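Hia (Haemophilus influenzae, PDB 1S7M) mediates bacterial adhesion to host cells as a trimeric autotransporter adhesin, of which this chain is the HiaBD1 binding domain. Local coordinates at the interface of chains A and B. Sequence-based numbering; all coordinates share one arbitrary frame. Chains: chain A/B, Hia.

Contact 1: the interface of chains A and B. Residues chain A 141, 158-160; chain B 117, 129, 140-141.
Strand 157-164 of chain A pairs in parallel with strand 138-143 of chain B in the Trp-ring domain, so the beta-sheet runs on from one subunit of the homotrimer into the next. B:Lys140 uses both of its backbone polar groups. Its N donates to A:Arg158 O at 2.8 Å. Its O accepts from A:Ile160 N at 2.7 Å. These bonds set the register of the two strands.

On one side of the pairing lies an apolar cluster. The rings of A:Phe141 and B:Phe141 meet edge to face, with planes 64° apart. B:Phe141 CE2 stands over one face of A:Phe141, toward its rim, 3.5 Å from A:Phe141 CE2. B:Ile117 CG1 meets the same ring at its edge, in plane, and lies 3.8 Å from A:Phe141 CE1. The CG1 branch of B:Ile117 points away from its backbone N (chi1 -174°), which carries CD1 toward the cluster. There B:Ile117 CD1 meets A:Ile160 CD1 tip to tip at 3.8 Å. A:Ile160 also runs alongside B:Phe141. B:Tyr129 brings its hydroxyl OH against the aliphatic CB and CG of A:Arg158.

On the other side, A:Glu159 and B:Lys140 lie side by side and point the same way. Opposite charges may favour this pairing, but the charged groups do not touch. A water links them instead: it lies 2.5 Å from the carboxylate oxygen A:Glu159 OE1 and 3.0 Å from the amine B:Lys140 NZ.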
# COMPACT_ATOMS: atom_id res chain seq x y z
N PHE A 141 11.41 -19.94 -3.25
CA PHE A 141 11.40 -20.91 -4.33
C PHE A 141 12.50 -21.92 -4.01
O PHE A 141 13.70 -21.58 -3.97
CB PHE A 141 11.62 -20.18 -5.66
CG PHE A 141 10.54 -19.16 -5.95
CD1 PHE A 141 10.63 -17.85 -5.44
CD2 PHE A 141 9.40 -19.52 -6.68
CE1 PHE A 141 9.59 -16.93 -5.64
CE2 PHE A 141 8.36 -18.60 -6.87
CZ PHE A 141 8.45 -17.30 -6.35
N ARG A 158 14.89 -9.05 -9.42
CA ARG A 158 15.10 -10.16 -8.53
C ARG A 158 14.86 -11.34 -9.50
O ARG A 158 13.73 -11.62 -9.92
CB ARG A 158 14.10 -10.18 -7.40
CG ARG A 158 14.29 -9.12 -6.35
CD ARG A 158 13.85 -7.70 -6.77
NE ARG A 158 13.93 -6.78 -5.63
CZ ARG A 158 14.73 -5.72 -5.57
NH1 ARG A 158 15.51 -5.43 -6.60
NH2 ARG A 158 14.80 -4.97 -4.47
N GLU A 159 15.95 -12.01 -9.88
CA GLU A 159 15.86 -13.10 -10.83
C GLU A 159 15.94 -14.48 -10.19
O GLU A 159 16.82 -14.75 -9.38
CB GLU A 159 16.94 -12.94 -11.91
CG GLU A 159 16.76 -11.69 -12.82
CD GLU A 159 17.65 -11.73 -14.05
OE1 GLU A 159 17.35 -11.03 -15.05
OE2 GLU A 159 18.66 -12.46 -14.03
N ILE A 160 14.98 -15.34 -10.53
CA ILE A 160 14.98 -16.71 -10.01
C ILE A 160 15.28 -17.61 -11.19
O ILE A 160 14.57 -17.59 -12.21
CB ILE A 160 13.63 -17.11 -9.39
CG1 ILE A 160 13.25 -16.12 -8.29
CG2 ILE A 160 13.72 -18.52 -8.82
CD1 ILE A 160 14.28 -15.99 -7.18
N ILE B 117 11.43 -12.10 -1.00
CA ILE B 117 11.57 -13.21 -1.93
C ILE B 117 12.89 -13.91 -1.59
O ILE B 117 13.92 -13.24 -1.36
CB ILE B 117 11.56 -12.77 -3.41
CG1 ILE B 117 11.56 -14.01 -4.30
CG2 ILE B 117 12.76 -11.86 -3.75
CD1 ILE B 117 11.54 -13.72 -5.80
N TYR B 129 19.70 -17.00 -0.85
CA TYR B 129 19.36 -15.73 -1.46
C TYR B 129 18.08 -15.13 -0.88
O TYR B 129 17.18 -15.84 -0.45
CB TYR B 129 19.19 -15.89 -2.97
CG TYR B 129 18.55 -14.68 -3.63
CD1 TYR B 129 19.30 -13.55 -3.95
CD2 TYR B 129 17.18 -14.69 -3.94
CE1 TYR B 129 18.71 -12.46 -4.57
CE2 TYR B 129 16.58 -13.60 -4.56
CZ TYR B 129 17.34 -12.50 -4.88
OH TYR B 129 16.75 -11.46 -5.56
N LYS B 140 11.91 -11.69 -11.99
CA LYS B 140 12.00 -12.42 -13.24
C LYS B 140 12.25 -13.90 -13.02
O LYS B 140 13.12 -14.28 -12.22
CB LYS B 140 13.10 -11.85 -14.12
CG LYS B 140 12.95 -12.24 -15.56
CD LYS B 140 13.97 -11.52 -16.41
CE LYS B 140 13.68 -11.76 -17.87
NZ LYS B 140 14.77 -11.31 -18.75
N PHE B 141 11.47 -14.72 -13.72
CA PHE B 141 11.61 -16.17 -13.63
C PHE B 141 12.37 -16.61 -14.87
O PHE B 141 11.89 -16.51 -15.99
CB PHE B 141 10.22 -16.84 -13.47
CG PHE B 141 9.58 -16.52 -12.14
CD1 PHE B 141 8.75 -15.40 -11.99
CD2 PHE B 141 9.94 -17.23 -11.00
CE1 PHE B 141 8.30 -14.99 -10.73
CE2 PHE B 141 9.49 -16.83 -9.72
CZ PHE B 141 8.67 -15.70 -9.60
O HOH W 1 17.41 -11.56 -17.46

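Contact 2: the interface of chains A and B. Residues chain A 149-151; chain B 119, 121-122.
B:Lys121 and A:Ser150 bury the most surface here, and they face each other across a parallel strand pairing between two subunits. Strand 147-154 of chain A runs beside the short strand 121-122 of chain B. A:Gly151 N donates a hydrogen bond to B:Lys121 O, at 2.9 Å. This bond fixes A:Ser150 opposite B:Lys121 and A:Gly151 opposite B:Thr122 in the pairing.

B:Lys121 makes its side-chain contacts through the aliphatic chain. Its CB lies 3.7 Å from A:Ser150 CB and 3.5 Å from A:Val149 O. With chi1 at -66°, CG stands beside the backbone N, and the chain then runs past the A:Val149 carbonyl. CD still lies 3.9 Å from A:Val149 O. The chain bends only at its last torsion, before the amine NZ.

A:Ser150 touches its partner with the methylene CB, which also lies 3.4 Å from B:Lys121 O.

B:Ala119 sets its methyl CB against the backbone of chain A, 3.9 Å from A:Gly151 N. B:Thr122 hides little surface, although its methyl CG2 comes near A:Gly151 O.

The site sits in the Trp-ring domain, where the short chain B strand that follows strand 114-119 lines up with strand 147-154 of chain A.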
# COMPACT_ATOMS: atom_id res chain seq x y z
N VAL A 149 17.10 -24.53 -7.87
CA VAL A 149 16.46 -23.22 -7.92
C VAL A 149 17.31 -22.17 -7.19
O VAL A 149 17.50 -22.26 -5.98
CB VAL A 149 15.05 -23.29 -7.28
CG1 VAL A 149 14.31 -22.00 -7.51
CG2 VAL A 149 14.28 -24.47 -7.84
N SER A 150 17.79 -21.18 -7.93
CA SER A 150 18.64 -20.13 -7.34
C SER A 150 18.20 -18.72 -7.67
O SER A 150 17.57 -18.49 -8.71
CB SER A 150 20.10 -20.31 -7.78
OG SER A 150 20.22 -20.09 -9.18
N GLY A 151 18.56 -17.78 -6.80
CA GLY A 151 18.20 -16.38 -7.01
C GLY A 151 19.39 -15.42 -7.06
O GLY A 151 20.51 -15.77 -6.65
N ALA B 119 15.39 -17.88 -1.86
CA ALA B 119 15.72 -19.15 -2.48
C ALA B 119 16.86 -19.71 -1.62
O ALA B 119 17.53 -18.96 -0.89
CB ALA B 119 16.17 -18.92 -3.92
N LYS B 121 19.53 -21.12 -2.76
CA LYS B 121 20.75 -21.02 -3.53
C LYS B 121 20.85 -19.66 -4.19
O LYS B 121 19.84 -19.07 -4.58
CB LYS B 121 20.77 -22.09 -4.61
CG LYS B 121 20.84 -23.52 -4.09
CD LYS B 121 20.54 -24.54 -5.19
CE LYS B 121 20.74 -25.98 -4.70
NZ LYS B 121 22.20 -26.26 -4.47
N THR B 122 22.08 -19.16 -4.32
CA THR B 122 22.32 -17.89 -4.98
C THR B 122 22.94 -18.24 -6.32
O THR B 122 23.96 -18.94 -6.37
CB THR B 122 23.29 -17.01 -4.18
OG1 THR B 122 22.67 -16.58 -2.96
CG2 THR B 122 23.69 -15.79 -4.99

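The C-alpha centres of contact 1 and contact 2 are about 7 Å apart, so they form neighbouring parts of one interface. Strand 114-119 of chain B serves both, with B:Ile117 in contact 1 and B:Ala119 in contact 2. Each contact joins strands of different subunits in parallel, but through different strands: 157-164 with 138-143 in contact 1, 147-154 with 121-122 in contact 2. Contact 1 adds an apolar cluster, while contact 2 rests mainly on backbone pairing. Repeated round the homotrimer, such pairings would tie the three chains together in the Trp-ring domain.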